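Local atomic coordinates of Pab-dependent poly(a)-specific ribonuclease subunit PAN2 (Neurospora crassa, PDB entry 4CZW), a protein that probably shortens the poly(A) tails of mRNA as the exonuclease subunit of the Pan2-Pan3 deadenylation complex. Residues A77-L82 / H497-I502; R107-T112 / S118-D123; G86-M91 / C100-M105; I444-I449 / R556-Q561. One frame throughout, in Å; residues are numbered along the deposited sequence.

In the fold
Interactions 2 and 3 lie within the ubiquitin-protease-like domain, and interaction 4 lies within the exonuclease domain. Interaction 1 bridges the two domains. It also holds Cys80, a ligand of one zinc ion. Interactions 1 and 2 have centres about 12 Å apart and are joined by a probable hydrogen bond of 2.5 Å from His111 NE2 to Glu500 OE2. Interactions 1 and 3 share helix 81-94, while interactions 2 and 3 share helix 103-109. Interactions 3 and 4 meet across the domain boundary, where Asn559 ND2 is 2.7 Å from His101 O. Interaction 4 carries Asp445 and Glu447, which probably bind the catalytic metals. Its centre is about 15 Å from that of interaction 1.

Interaction 1. Residues A77-L82 / H497-I502; sequences ADPCLL and HIKETI. With ZN (zinc ion), chain B.
Asp78 and Lys499 face each other across the boundary between two domains. Asp78 belongs to the zinc-binding loop of a site made by three cysteines and one histidine in the ubiquitin-protease-like (pseudo-UCH) domain. Lys499 lies in the exonuclease domain, in the loop between strands 490-496 and 502-504. The contact is small and lies at the surface.

The charged part is a long salt bridge, with Asp78 OD2 3.9 Å from Lys499 NZ. OD1 of Asp78 is only slightly farther from Lys499 NZ, at 4.2 Å. The ammonium therefore sits near both carboxylate oxygens without a hydrogen bond to either. The two side chains run in opposite directions and pass alongside each other. The lysine chain is not fully extended: it bends at chi2 (124°) and at chi3 (62°) before NZ comes to the carboxylate. A second polar link between the domains lies close by, from Glu500 to His111.

The packing part is slight. Pro79 follows a cis peptide bond, and its CD lies 4.4 Å from Lys499 NZ. The proline also touches Ala108 of helix 103-109, and the Lys499 side chain touches His111.

Of the two segments, only 77-82 reaches the zinc ion. His70, Cys75 and Cys83 complete the zinc site with Cys80, which is also the N-cap of helix 81-94. The zinc thus ties the loop that carries Asp78 to the start of this helix. The Cys80 thiolate SG is placed anti to the backbone N (chi1 179°) and binds the zinc ion at 2.3 Å.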
loop_
_atom_site.group_PDB
_atom_site.type_symbol
_atom_site.label_atom_id
_atom_site.label_comp_id
_atom_site.label_asym_id
_atom_site.label_seq_id
_atom_site.Cartn_x
_atom_site.Cartn_y
_atom_site.Cartn_z
ATOM N N ALA A 77 -11.736 -8.724 -8.367
ATOM C CA ALA A 77 -11.561 -9.615 -7.229
ATOM C C ALA A 77 -11.594 -8.829 -5.925
ATOM O O ALA A 77 -10.963 -7.779 -5.806
ATOM C CB ALA A 77 -10.261 -10.391 -7.353
ATOM N N ASP A 78 -12.336 -9.340 -4.950
ATOM C CA ASP A 78 -12.452 -8.694 -3.650
ATOM C C ASP A 78 -12.760 -9.740 -2.583
ATOM O O ASP A 78 -13.814 -10.374 -2.626
ATOM C CB ASP A 78 -13.535 -7.613 -3.680
ATOM C CG ASP A 78 -13.576 -6.789 -2.407
ATOM O OD1 ASP A 78 -12.519 -6.633 -1.760
ATOM O OD2 ASP A 78 -14.665 -6.287 -2.057
ATOM N N PRO A 79 -11.845 -9.921 -1.615
ATOM C CA PRO A 79 -10.599 -9.166 -1.429
ATOM C C PRO A 79 -9.489 -9.528 -2.416
ATOM O O PRO A 79 -9.425 -10.654 -2.906
ATOM C CB PRO A 79 -10.184 -9.535 -0.002
ATOM C CG PRO A 79 -10.729 -10.901 0.189
ATOM C CD PRO A 79 -12.040 -10.920 -0.549
ATOM N N CYS A 80 -8.628 -8.553 -2.696
ATOM C CA CYS A 80 -7.492 -8.728 -3.590
ATOM C C CYS A 80 -6.351 -7.831 -3.127
ATOM O O CYS A 80 -6.327 -6.638 -3.434
ATOM C CB CYS A 80 -7.885 -8.404 -5.033
ATOM S SG CYS A 80 -6.555 -8.553 -6.243
ATOM N N LEU A 81 -5.412 -8.412 -2.387
ATOM C CA LEU A 81 -4.364 -7.647 -1.717
ATOM C C LEU A 81 -3.435 -6.909 -2.679
ATOM O O LEU A 81 -2.891 -5.860 -2.334
ATOM C CB LEU A 81 -3.542 -8.568 -0.813
ATOM C CG LEU A 81 -4.315 -9.217 0.337
ATOM C CD1 LEU A 81 -3.397 -10.077 1.190
ATOM C CD2 LEU A 81 -5.008 -8.158 1.183
ATOM N N LEU A 82 -3.250 -7.453 -3.877
ATOM C CA LEU A 82 -2.384 -6.814 -4.861
ATOM C C LEU A 82 -3.015 -5.527 -5.382
ATOM O O LEU A 82 -2.326 -4.530 -5.595
ATOM C CB LEU A 82 -2.079 -7.765 -6.018
ATOM C CG LEU A 82 -1.055 -7.245 -7.029
ATOM C CD1 LEU A 82 0.214 -6.801 -6.319
ATOM C CD2 LEU A 82 -0.742 -8.304 -8.069
ATOM N N HIS A 497 -21.935 -3.247 0.214
ATOM C CA HIS A 497 -22.127 -4.464 0.988
ATOM C C HIS A 497 -20.987 -4.590 1.989
ATOM O O HIS A 497 -19.936 -5.154 1.685
ATOM C CB HIS A 497 -22.189 -5.695 0.080
ATOM C CG HIS A 497 -22.460 -6.974 0.809
ATOM N ND1 HIS A 497 -22.803 -7.014 2.144
ATOM C CD2 HIS A 497 -22.438 -8.262 0.390
ATOM C CE1 HIS A 497 -22.978 -8.268 2.516
ATOM N NE2 HIS A 497 -22.764 -9.046 1.470
ATOM N N ILE A 498 -21.204 -4.054 3.184
ATOM C CA ILE A 498 -20.171 -4.018 4.210
ATOM C C ILE A 498 -20.071 -5.344 4.956
ATOM O O ILE A 498 -21.047 -5.817 5.540
ATOM C CB ILE A 498 -20.433 -2.880 5.210
ATOM C CG1 ILE A 498 -20.491 -1.544 4.468
ATOM C CG2 ILE A 498 -19.363 -2.858 6.290
ATOM C CD1 ILE A 498 -20.899 -0.381 5.329
ATOM N N LYS A 499 -18.882 -5.936 4.929
ATOM C CA LYS A 499 -18.648 -7.229 5.563
ATOM C C LYS A 499 -18.207 -7.073 7.016
ATOM O O LYS A 499 -17.661 -8.002 7.611
ATOM C CB LYS A 499 -17.601 -8.021 4.776
ATOM C CG LYS A 499 -18.041 -8.390 3.366
ATOM C CD LYS A 499 -17.053 -7.892 2.321
ATOM C CE LYS A 499 -15.684 -8.527 2.500
ATOM N NZ LYS A 499 -14.723 -8.078 1.454
ATOM N N GLU A 500 -18.449 -5.894 7.579
ATOM C CA GLU A 500 -18.123 -5.628 8.975
ATOM C C GLU A 500 -19.394 -5.585 9.817
ATOM O O GLU A 500 -20.502 -5.678 9.287
ATOM C CB GLU A 500 -17.357 -4.310 9.107
ATOM C CG GLU A 500 -16.194 -4.162 8.139
ATOM C CD GLU A 500 -15.065 -5.133 8.425
ATOM O OE1 GLU A 500 -14.781 -5.382 9.614
ATOM O OE2 GLU A 500 -14.465 -5.648 7.459
ATOM N N THR A 501 -19.234 -5.444 11.128
ATOM C CA THR A 501 -20.377 -5.319 12.024
ATOM C C THR A 501 -20.740 -3.851 12.220
ATOM O O THR A 501 -19.961 -3.078 12.779
ATOM C CB THR A 501 -20.104 -5.968 13.392
ATOM O OG1 THR A 501 -19.929 -7.380 13.227
ATOM C CG2 THR A 501 -21.265 -5.717 14.341
ATOM N N ILE A 502 -21.927 -3.474 11.755
ATOM C CA ILE A 502 -22.378 -2.089 11.837
ATOM C C ILE A 502 -23.048 -1.793 13.175
ATOM O O ILE A 502 -24.091 -2.361 13.498
ATOM C CB ILE A 502 -23.357 -1.749 10.697
ATOM C CG1 ILE A 502 -22.712 -2.033 9.339
ATOM C CG2 ILE A 502 -23.797 -0.297 10.790
ATOM C CD1 ILE A 502 -23.609 -1.729 8.160
HETATM ZN ZN ZN B . -6.627 -7.509 -8.286
#

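Interaction 2. Residues R107-T112 / S118-D123; sequences RALNHT and SGVLED
Leu109 and Leu121 choose different chi1 rotations to meet. Leu109 turns CG to the side opposite its backbone N (chi1 175°) and sends both methyls at the loop. Leu121 instead has CG opposite its carbonyl carbon (chi1 -55°), and its methyls reach Leu109 and Asn110. The two leucines lie alongside with their tips pointing opposite ways, Leu109 CD2 being 4.2 Å from Leu121 CD2. The other branch of Leu109 meets Val120, with CD1 4.3 Å from Val120 CG2. Leu109 CD2 also lies 4.0 Å from Val120 O, a carbonyl hydrogen-bonded to Tyr49 OH.

These residues belong to the pseudo-UCH domain. The loop after helix 103-109 folds back on that helix before helix 130-149 begins. A type I beta turn from Leu109 to Thr112 starts the reversal. Phe140 of helix 130-149 packs on both Leu109 and Val120.

Asn110 lies across Leu121. Its amide oxygen OD1 touches Leu121 CD1 at 3.3 Å, while Leu121 CD2 lies 3.9 Å from Asn110 CA.

Two donors converge on Ala108 O. Thr112 OG1 donates to it at 2.8 Å, tilted 32° from the carbonyl plane. His111 N donates to Ala108 O at 3.0 Å, from the opposite face of that plane.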
loop_
_atom_site.group_PDB
_atom_site.type_symbol
_atom_site.label_atom_id
_atom_site.label_comp_id
_atom_site.label_asym_id
_atom_site.label_seq_id
_atom_site.Cartn_x
_atom_site.Cartn_y
_atom_site.Cartn_z
ATOM N N ARG A 107 -8.199 -3.949 6.144
ATOM C CA ARG A 107 -9.537 -4.494 6.309
ATOM C C ARG A 107 -9.738 -5.666 5.355
ATOM O O ARG A 107 -10.349 -6.673 5.710
ATOM C CB ARG A 107 -10.585 -3.408 6.067
ATOM C CG ARG A 107 -12.016 -3.827 6.344
ATOM C CD ARG A 107 -12.949 -2.630 6.247
ATOM N NE ARG A 107 -12.686 -1.648 7.295
ATOM C CZ ARG A 107 -13.024 -0.364 7.220
ATOM N NH1 ARG A 107 -13.632 0.103 6.139
ATOM N NH2 ARG A 107 -12.747 0.457 8.225
ATOM N N ALA A 108 -9.206 -5.528 4.143
ATOM C CA ALA A 108 -9.287 -6.583 3.139
ATOM C C ALA A 108 -8.411 -7.772 3.521
ATOM O O ALA A 108 -8.735 -8.918 3.208
ATOM C CB ALA A 108 -8.886 -6.046 1.774
ATOM N N LEU A 109 -7.297 -7.488 4.191
ATOM C CA LEU A 109 -6.410 -8.531 4.694
ATOM C C LEU A 109 -7.151 -9.432 5.673
ATOM O O LEU A 109 -6.960 -10.647 5.689
ATOM C CB LEU A 109 -5.185 -7.915 5.373
ATOM C CG LEU A 109 -4.215 -8.883 6.056
ATOM C CD1 LEU A 109 -3.430 -9.682 5.028
ATOM C CD2 LEU A 109 -3.277 -8.140 6.996
ATOM N N ASN A 110 -8.008 -8.817 6.481
ATOM C CA ASN A 110 -8.790 -9.531 7.480
ATOM C C ASN A 110 -9.798 -10.490 6.848
ATOM O O ASN A 110 -10.286 -11.410 7.503
ATOM C CB ASN A 110 -9.512 -8.531 8.386
ATOM C CG ASN A 110 -10.143 -9.187 9.598
ATOM O OD1 ASN A 110 -9.656 -10.202 10.094
ATOM N ND2 ASN A 110 -11.235 -8.607 10.082
ATOM N N HIS A 111 -10.102 -10.270 5.572
ATOM C CA HIS A 111 -11.066 -11.102 4.860
ATOM C C HIS A 111 -10.383 -12.039 3.866
ATOM O O HIS A 111 -11.040 -12.857 3.225
ATOM C CB HIS A 111 -12.090 -10.229 4.131
ATOM C CG HIS A 111 -12.913 -9.373 5.042
ATOM N ND1 HIS A 111 -13.802 -9.898 5.955
ATOM C CD2 HIS A 111 -12.989 -8.027 5.175
ATOM C CE1 HIS A 111 -14.385 -8.914 6.615
ATOM N NE2 HIS A 111 -13.909 -7.768 6.161
ATOM N N THR A 112 -9.065 -11.916 3.743
ATOM C CA THR A 112 -8.300 -12.752 2.822
ATOM C C THR A 112 -8.234 -14.192 3.330
ATOM O O THR A 112 -8.205 -14.429 4.537
ATOM C CB THR A 112 -6.868 -12.204 2.624
ATOM O OG1 THR A 112 -6.927 -10.801 2.342
ATOM C CG2 THR A 112 -6.165 -12.916 1.475
ATOM N N SER A 118 -2.358 -17.727 9.225
ATOM C CA SER A 118 -0.999 -17.415 8.798
ATOM C C SER A 118 -0.301 -16.475 9.775
ATOM O O SER A 118 0.832 -16.054 9.542
ATOM C CB SER A 118 -1.004 -16.800 7.398
ATOM O OG SER A 118 -1.566 -17.693 6.451
ATOM N N GLY A 119 -0.984 -16.149 10.868
ATOM C CA GLY A 119 -0.420 -15.295 11.896
ATOM C C GLY A 119 -0.134 -13.884 11.421
ATOM O O GLY A 119 0.925 -13.325 11.708
ATOM N N VAL A 120 -1.083 -13.304 10.693
ATOM C CA VAL A 120 -0.922 -11.956 10.161
ATOM C C VAL A 120 -1.973 -11.005 10.726
ATOM O O VAL A 120 -1.991 -9.818 10.400
ATOM C CB VAL A 120 -1.004 -11.946 8.623
ATOM C CG1 VAL A 120 0.103 -12.802 8.030
ATOM C CG2 VAL A 120 -2.366 -12.435 8.161
ATOM N N LEU A 121 -2.849 -11.535 11.574
ATOM C CA LEU A 121 -3.880 -10.729 12.219
ATOM C C LEU A 121 -3.608 -10.629 13.718
ATOM O O LEU A 121 -3.694 -11.623 14.438
ATOM C CB LEU A 121 -5.266 -11.324 11.960
ATOM C CG LEU A 121 -5.639 -11.527 10.489
ATOM C CD1 LEU A 121 -6.998 -12.199 10.363
ATOM C CD2 LEU A 121 -5.619 -10.205 9.736
ATOM N N GLU A 122 -3.294 -9.421 14.180
ATOM C CA GLU A 122 -2.820 -9.204 15.546
ATOM C C GLU A 122 -3.833 -9.593 16.625
ATOM O O GLU A 122 -3.475 -9.729 17.795
ATOM C CB GLU A 122 -2.416 -7.737 15.732
ATOM C CG GLU A 122 -3.566 -6.747 15.626
ATOM C CD GLU A 122 -3.103 -5.304 15.707
ATOM O OE1 GLU A 122 -1.880 -5.077 15.823
ATOM O OE2 GLU A 122 -3.960 -4.398 15.654
ATOM N N ASP A 123 -5.091 -9.773 16.235
ATOM C CA ASP A 123 -6.131 -10.159 17.181
ATOM C C ASP A 123 -6.300 -11.673 17.248
ATOM O O ASP A 123 -6.779 -12.210 18.247
ATOM C CB ASP A 123 -7.463 -9.503 16.811
ATOM C CG ASP A 123 -7.437 -7.996 16.974
ATOM O OD1 ASP A 123 -6.655 -7.501 17.813
ATOM O OD2 ASP A 123 -8.201 -7.307 16.266
#

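Interaction 3. Residues G86-M91 / C100-M105; sequences GYVFDM and CHATNM
Cys100 starts the contact from a short strand, where its backbone is hydrogen-bonded to Gly40 and Glu42. Its SG, opposite the carbonyl carbon at chi1 -64°, lies against the end residue of 86-91. Cys100 SG is 3.6 Å from Met91 O and 4.3 Å from Met91 CB.

His101 takes part through its backbone, since its CB points away from 86-91. Met91 is a selenomethionine. Its chain bends at chi3 (-61°) and lays the terminal methyl CE 3.3 Å from His101 O. The same oxygen accepts a hydrogen bond from Asn559 of the exonuclease domain. The imidazole is tied to the first residue of the helix: His101 ND1 and Thr103 OG1 share a hydrogen bond of 2.7 Å.

Ala102 is the N-cap of helix 103-109. Its CB packs on Val88 CG2 at 3.9 Å and also meets Leu54 of helix 51-58.

Asn104 links the start of the helix to the exonuclease domain. Its N donates to Asn559 OD1, and its ND2 to Ile558 O.

Met105, also selenomethionine, runs crosswise to the Val88 side chain. Its CB lies 3.9 Å from Val88 CG2. The chain turns at chi2 and chi3, which brings CE back to 4.0 Å from the same Val88 CG2. One valine methyl thus fits between Ala102 and Met105.

Helix 81-94 of the pseudo-UCH domain, with zinc ligand Cys80 at its N-cap and Cys83 in its first turn, packs here against the short strand and N-cap leading into helix 103-109, and against that helix's first turn, where the exonuclease domain docks.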
loop_
_atom_site.group_PDB
_atom_site.type_symbol
_atom_site.label_atom_id
_atom_site.label_comp_id
_atom_site.label_asym_id
_atom_site.label_seq_id
_atom_site.Cartn_x
_atom_site.Cartn_y
_atom_site.Cartn_z
ATOM N N GLY A 86 -1.742 -1.664 -4.809
ATOM C CA GLY A 86 -1.654 -0.632 -5.825
ATOM C C GLY A 86 -2.286 0.662 -5.357
ATOM O O GLY A 86 -1.778 1.748 -5.638
ATOM N N TYR A 87 -3.397 0.545 -4.635
ATOM C CA TYR A 87 -4.104 1.708 -4.108
ATOM C C TYR A 87 -3.246 2.452 -3.091
ATOM O O TYR A 87 -3.139 3.678 -3.134
ATOM C CB TYR A 87 -5.430 1.292 -3.467
ATOM C CG TYR A 87 -6.371 0.553 -4.395
ATOM C CD1 TYR A 87 -6.326 0.754 -5.769
ATOM C CD2 TYR A 87 -7.305 -0.344 -3.894
ATOM C CE1 TYR A 87 -7.185 0.079 -6.618
ATOM C CE2 TYR A 87 -8.166 -1.022 -4.735
ATOM C CZ TYR A 87 -8.102 -0.808 -6.094
ATOM O OH TYR A 87 -8.961 -1.483 -6.933
ATOM N N VAL A 88 -2.638 1.702 -2.178
ATOM C CA VAL A 88 -1.786 2.281 -1.146
ATOM C C VAL A 88 -0.543 2.922 -1.756
ATOM O O VAL A 88 -0.156 4.028 -1.378
ATOM C CB VAL A 88 -1.360 1.224 -0.107
ATOM C CG1 VAL A 88 -0.403 1.827 0.909
ATOM C CG2 VAL A 88 -2.582 0.647 0.589
ATOM N N PHE A 89 0.072 2.224 -2.706
ATOM C CA PHE A 89 1.250 2.742 -3.396
ATOM C C PHE A 89 0.913 4.014 -4.162
ATOM O O PHE A 89 1.717 4.944 -4.229
ATOM C CB PHE A 89 1.823 1.694 -4.353
ATOM C CG PHE A 89 2.446 0.513 -3.663
ATOM C CD1 PHE A 89 2.712 0.544 -2.303
ATOM C CD2 PHE A 89 2.772 -0.626 -4.378
ATOM C CE1 PHE A 89 3.286 -0.541 -1.670
ATOM C CE2 PHE A 89 3.347 -1.714 -3.752
ATOM C CZ PHE A 89 3.606 -1.672 -2.396
ATOM N N ASP A 90 -0.284 4.043 -4.737
ATOM C CA ASP A 90 -0.748 5.198 -5.493
ATOM C C ASP A 90 -0.939 6.399 -4.575
ATOM O O ASP A 90 -0.633 7.529 -4.945
ATOM C CB ASP A 90 -2.053 4.870 -6.221
ATOM C CG ASP A 90 -2.370 5.859 -7.322
ATOM O OD1 ASP A 90 -1.423 6.470 -7.861
ATOM O OD2 ASP A 90 -3.564 6.017 -7.653
HETATM N N MSE A 91 -1.441 6.145 -3.370
HETATM C CA MSE A 91 -1.651 7.208 -2.395
HETATM C C MSE A 91 -0.327 7.784 -1.906
HETATM O O MSE A 91 -0.217 8.984 -1.661
HETATM C CB MSE A 91 -2.469 6.697 -1.207
HETATM C CG MSE A 91 -3.914 6.374 -1.542
HETATM SE SE MSE A 91 -4.986 5.991 0.041
HETATM C CE MSE A 91 -4.032 4.428 0.706
ATOM N N CYS A 100 -0.744 9.352 5.148
ATOM C CA CYS A 100 -1.761 8.528 4.510
ATOM C C CYS A 100 -2.205 7.453 5.494
ATOM O O CYS A 100 -1.731 7.413 6.629
ATOM C CB CYS A 100 -1.229 7.892 3.223
ATOM S SG CYS A 100 -0.791 9.061 1.914
ATOM N N HIS A 101 -3.116 6.587 5.064
ATOM C CA HIS A 101 -3.512 5.444 5.879
ATOM C C HIS A 101 -4.008 4.304 4.996
ATOM O O HIS A 101 -4.587 4.535 3.935
ATOM C CB HIS A 101 -4.582 5.843 6.902
ATOM C CG HIS A 101 -5.906 6.193 6.298
ATOM N ND1 HIS A 101 -6.958 5.305 6.248
ATOM C CD2 HIS A 101 -6.352 7.339 5.729
ATOM C CE1 HIS A 101 -7.995 5.886 5.671
ATOM N NE2 HIS A 101 -7.654 7.120 5.346
ATOM N N ALA A 102 -3.768 3.075 5.439
ATOM C CA ALA A 102 -4.108 1.896 4.650
ATOM C C ALA A 102 -5.258 1.114 5.275
ATOM O O ALA A 102 -5.165 -0.100 5.455
ATOM C CB ALA A 102 -2.887 1.002 4.488
ATOM N N THR A 103 -6.342 1.814 5.593
ATOM C CA THR A 103 -7.498 1.201 6.240
ATOM C C THR A 103 -8.141 0.115 5.380
ATOM O O THR A 103 -8.354 -1.005 5.844
ATOM C CB THR A 103 -8.566 2.256 6.588
ATOM O OG1 THR A 103 -8.035 3.182 7.543
ATOM C CG2 THR A 103 -9.801 1.592 7.171
ATOM N N ASN A 104 -8.444 0.452 4.130
ATOM C CA ASN A 104 -9.092 -0.483 3.214
ATOM C C ASN A 104 -8.284 -1.758 2.993
ATOM O O ASN A 104 -8.847 -2.843 2.846
ATOM C CB ASN A 104 -9.354 0.187 1.862
ATOM C CG ASN A 104 -10.384 1.296 1.946
ATOM O OD1 ASN A 104 -11.024 1.492 2.979
ATOM N ND2 ASN A 104 -10.560 2.020 0.846
HETATM N N MSE A 105 -6.963 -1.620 2.972
HETATM C CA MSE A 105 -6.081 -2.737 2.664
HETATM C C MSE A 105 -5.906 -3.672 3.861
HETATM O O MSE A 105 -5.762 -4.883 3.692
HETATM C CB MSE A 105 -4.723 -2.215 2.184
HETATM C CG MSE A 105 -3.569 -2.414 3.154
HETATM SE SE MSE A 105 -2.446 -3.911 2.634
HETATM C CE MSE A 105 -2.072 -3.341 0.815
#

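Interaction 4. Residues I444-I449 / R556-Q561; sequences IDTEFI and RVINIQ
Strand 444-449 runs beside the last turn of helix 551-558, with Phe448 CA 8.3 Å from Val557 CA. The strand belongs to the central sheet of the RNase H-like fold of DEDD-type exonucleases. The helix ends in a Schellman motif, with Asn559 at positive phi as its C-prime residue.

Phe448, Thr446 and Ile444 meet the helix. Asp445 and Glu447, which probably bind the catalytic metals, make no contact with 556-561; Asp445 meets Asp554, earlier in the helix. Val557 lies over one face of the Phe448 ring. Its CG2 is 3.5 Å from Phe448 CZ, and its CG1 stands above the rim. The ring is carried there with CG opposite the carbonyl carbon (chi1 -63°). It also meets His472 and Ile474 of the neighbouring strand. An alanine at Phe448 would remove this ring and would probably open a gap beside Val557, leaving its methyls without their aromatic partner.

Thr446 divides its two branches. OG1 is hydrogen-bonded to Asp554, another probable metal ligand, while CG2 packs 3.8 Å from Ile558 CD1. That same Ile558 methyl, CD1, lies 4.4 Å from Ile444 CD1.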
loop_
_atom_site.group_PDB
_atom_site.type_symbol
_atom_site.label_atom_id
_atom_site.label_comp_id
_atom_site.label_asym_id
_atom_site.label_seq_id
_atom_site.Cartn_x
_atom_site.Cartn_y
_atom_site.Cartn_z
ATOM N N ILE A 444 -19.424 14.739 -6.319
ATOM C CA ILE A 444 -19.424 13.529 -5.504
ATOM C C ILE A 444 -19.764 13.802 -4.036
ATOM O O ILE A 444 -19.341 14.808 -3.462
ATOM C CB ILE A 444 -18.053 12.809 -5.593
ATOM C CG1 ILE A 444 -18.057 11.514 -4.776
ATOM C CG2 ILE A 444 -16.922 13.734 -5.154
ATOM C CD1 ILE A 444 -16.757 10.745 -4.839
ATOM N N ASP A 445 -20.550 12.906 -3.446
ATOM C CA ASP A 445 -20.852 12.947 -2.019
ATOM C C ASP A 445 -21.108 11.532 -1.504
ATOM O O ASP A 445 -21.569 10.670 -2.251
ATOM C CB ASP A 445 -22.060 13.843 -1.740
ATOM C CG ASP A 445 -22.335 14.003 -0.258
ATOM O OD1 ASP A 445 -21.365 14.153 0.515
ATOM O OD2 ASP A 445 -23.519 13.967 0.137
ATOM N N THR A 446 -20.804 11.293 -0.231
ATOM C CA THR A 446 -20.956 9.959 0.345
ATOM C C THR A 446 -21.760 9.971 1.643
ATOM O O THR A 446 -22.039 11.029 2.205
ATOM C CB THR A 446 -19.583 9.310 0.628
ATOM O OG1 THR A 446 -18.896 10.058 1.639
ATOM C CG2 THR A 446 -18.734 9.266 -0.636
ATOM N N GLU A 447 -22.133 8.781 2.106
ATOM C CA GLU A 447 -22.833 8.625 3.378
ATOM C C GLU A 447 -22.078 7.649 4.279
ATOM O O GLU A 447 -21.528 6.657 3.802
ATOM C CB GLU A 447 -24.268 8.142 3.154
ATOM C CG GLU A 447 -25.097 9.035 2.240
ATOM C CD GLU A 447 -25.365 10.408 2.833
ATOM O OE1 GLU A 447 -25.234 10.571 4.064
ATOM O OE2 GLU A 447 -25.710 11.327 2.061
ATOM N N PHE A 448 -22.056 7.933 5.577
ATOM C CA PHE A 448 -21.271 7.135 6.517
ATOM C C PHE A 448 -22.136 6.254 7.412
ATOM O O PHE A 448 -23.325 6.510 7.599
ATOM C CB PHE A 448 -20.406 8.037 7.404
ATOM C CG PHE A 448 -19.376 8.840 6.656
ATOM C CD1 PHE A 448 -19.042 8.533 5.348
ATOM C CD2 PHE A 448 -18.734 9.900 7.275
ATOM C CE1 PHE A 448 -18.094 9.276 4.667
ATOM C CE2 PHE A 448 -17.783 10.643 6.601
ATOM C CZ PHE A 448 -17.465 10.332 5.296
ATOM N N ILE A 449 -21.519 5.212 7.963
ATOM C CA ILE A 449 -22.119 4.423 9.034
ATOM C C ILE A 449 -21.062 4.160 10.101
ATOM O O ILE A 449 -19.871 4.361 9.864
ATOM C CB ILE A 449 -22.701 3.084 8.524
ATOM C CG1 ILE A 449 -21.657 2.305 7.721
ATOM C CG2 ILE A 449 -23.954 3.322 7.694
ATOM C CD1 ILE A 449 -20.927 1.246 8.524
ATOM N N ARG A 556 -11.086 10.757 3.127
ATOM C CA ARG A 556 -10.444 10.062 4.236
ATOM C C ARG A 556 -11.113 8.721 4.526
ATOM O O ARG A 556 -10.439 7.710 4.723
ATOM C CB ARG A 556 -10.453 10.937 5.489
ATOM C CG ARG A 556 -10.179 10.174 6.772
ATOM C CD ARG A 556 -9.835 11.116 7.908
ATOM N NE ARG A 556 -8.508 11.699 7.742
ATOM C CZ ARG A 556 -7.390 11.151 8.207
ATOM N NH1 ARG A 556 -7.438 10.004 8.869
ATOM N NH2 ARG A 556 -6.224 11.750 8.010
ATOM N N VAL A 557 -12.442 8.717 4.549
ATOM C CA VAL A 557 -13.198 7.499 4.814
ATOM C C VAL A 557 -13.227 6.607 3.573
ATOM O O VAL A 557 -13.226 5.380 3.677
ATOM C CB VAL A 557 -14.633 7.821 5.274
ATOM C CG1 VAL A 557 -15.390 6.547 5.614
ATOM C CG2 VAL A 557 -14.593 8.750 6.477
ATOM N N ILE A 558 -13.237 7.231 2.399
ATOM C CA ILE A 558 -13.093 6.506 1.140
ATOM C C ILE A 558 -11.704 5.868 1.085
ATOM O O ILE A 558 -11.502 4.840 0.432
ATOM C CB ILE A 558 -13.314 7.438 -0.081
ATOM C CG1 ILE A 558 -14.769 7.907 -0.142
ATOM C CG2 ILE A 558 -12.956 6.746 -1.388
ATOM C CD1 ILE A 558 -15.055 8.860 -1.283
ATOM N N ASN A 559 -10.764 6.479 1.807
ATOM C CA ASN A 559 -9.362 6.061 1.845
ATOM C C ASN A 559 -8.714 6.233 0.475
ATOM O O ASN A 559 -8.289 5.264 -0.153
ATOM C CB ASN A 559 -9.228 4.612 2.327
ATOM C CG ASN A 559 -7.830 4.280 2.819
ATOM O OD1 ASN A 559 -7.590 3.192 3.342
ATOM N ND2 ASN A 559 -6.904 5.220 2.668
ATOM N N ILE A 560 -8.643 7.482 0.025
ATOM C CA ILE A 560 -8.062 7.805 -1.269
ATOM C C ILE A 560 -7.382 9.173 -1.206
ATOM O O ILE A 560 -7.696 9.992 -0.340
ATOM C CB ILE A 560 -9.132 7.794 -2.383
ATOM C CG1 ILE A 560 -8.488 7.609 -3.760
ATOM C CG2 ILE A 560 -9.983 9.057 -2.332
ATOM C CD1 ILE A 560 -9.487 7.477 -4.883
ATOM N N GLN A 561 -6.437 9.406 -2.112
ATOM C CA GLN A 561 -5.740 10.685 -2.189
ATOM C C GLN A 561 -5.978 11.343 -3.543
ATOM O O GLN A 561 -5.705 10.750 -4.587
ATOM C CB GLN A 561 -4.241 10.499 -1.946
ATOM C CG GLN A 561 -3.879 10.098 -0.523
ATOM C CD GLN A 561 -3.925 11.264 0.447
ATOM O OE1 GLN A 561 -3.898 12.426 0.043
ATOM N NE2 GLN A 561 -3.995 10.956 1.737
#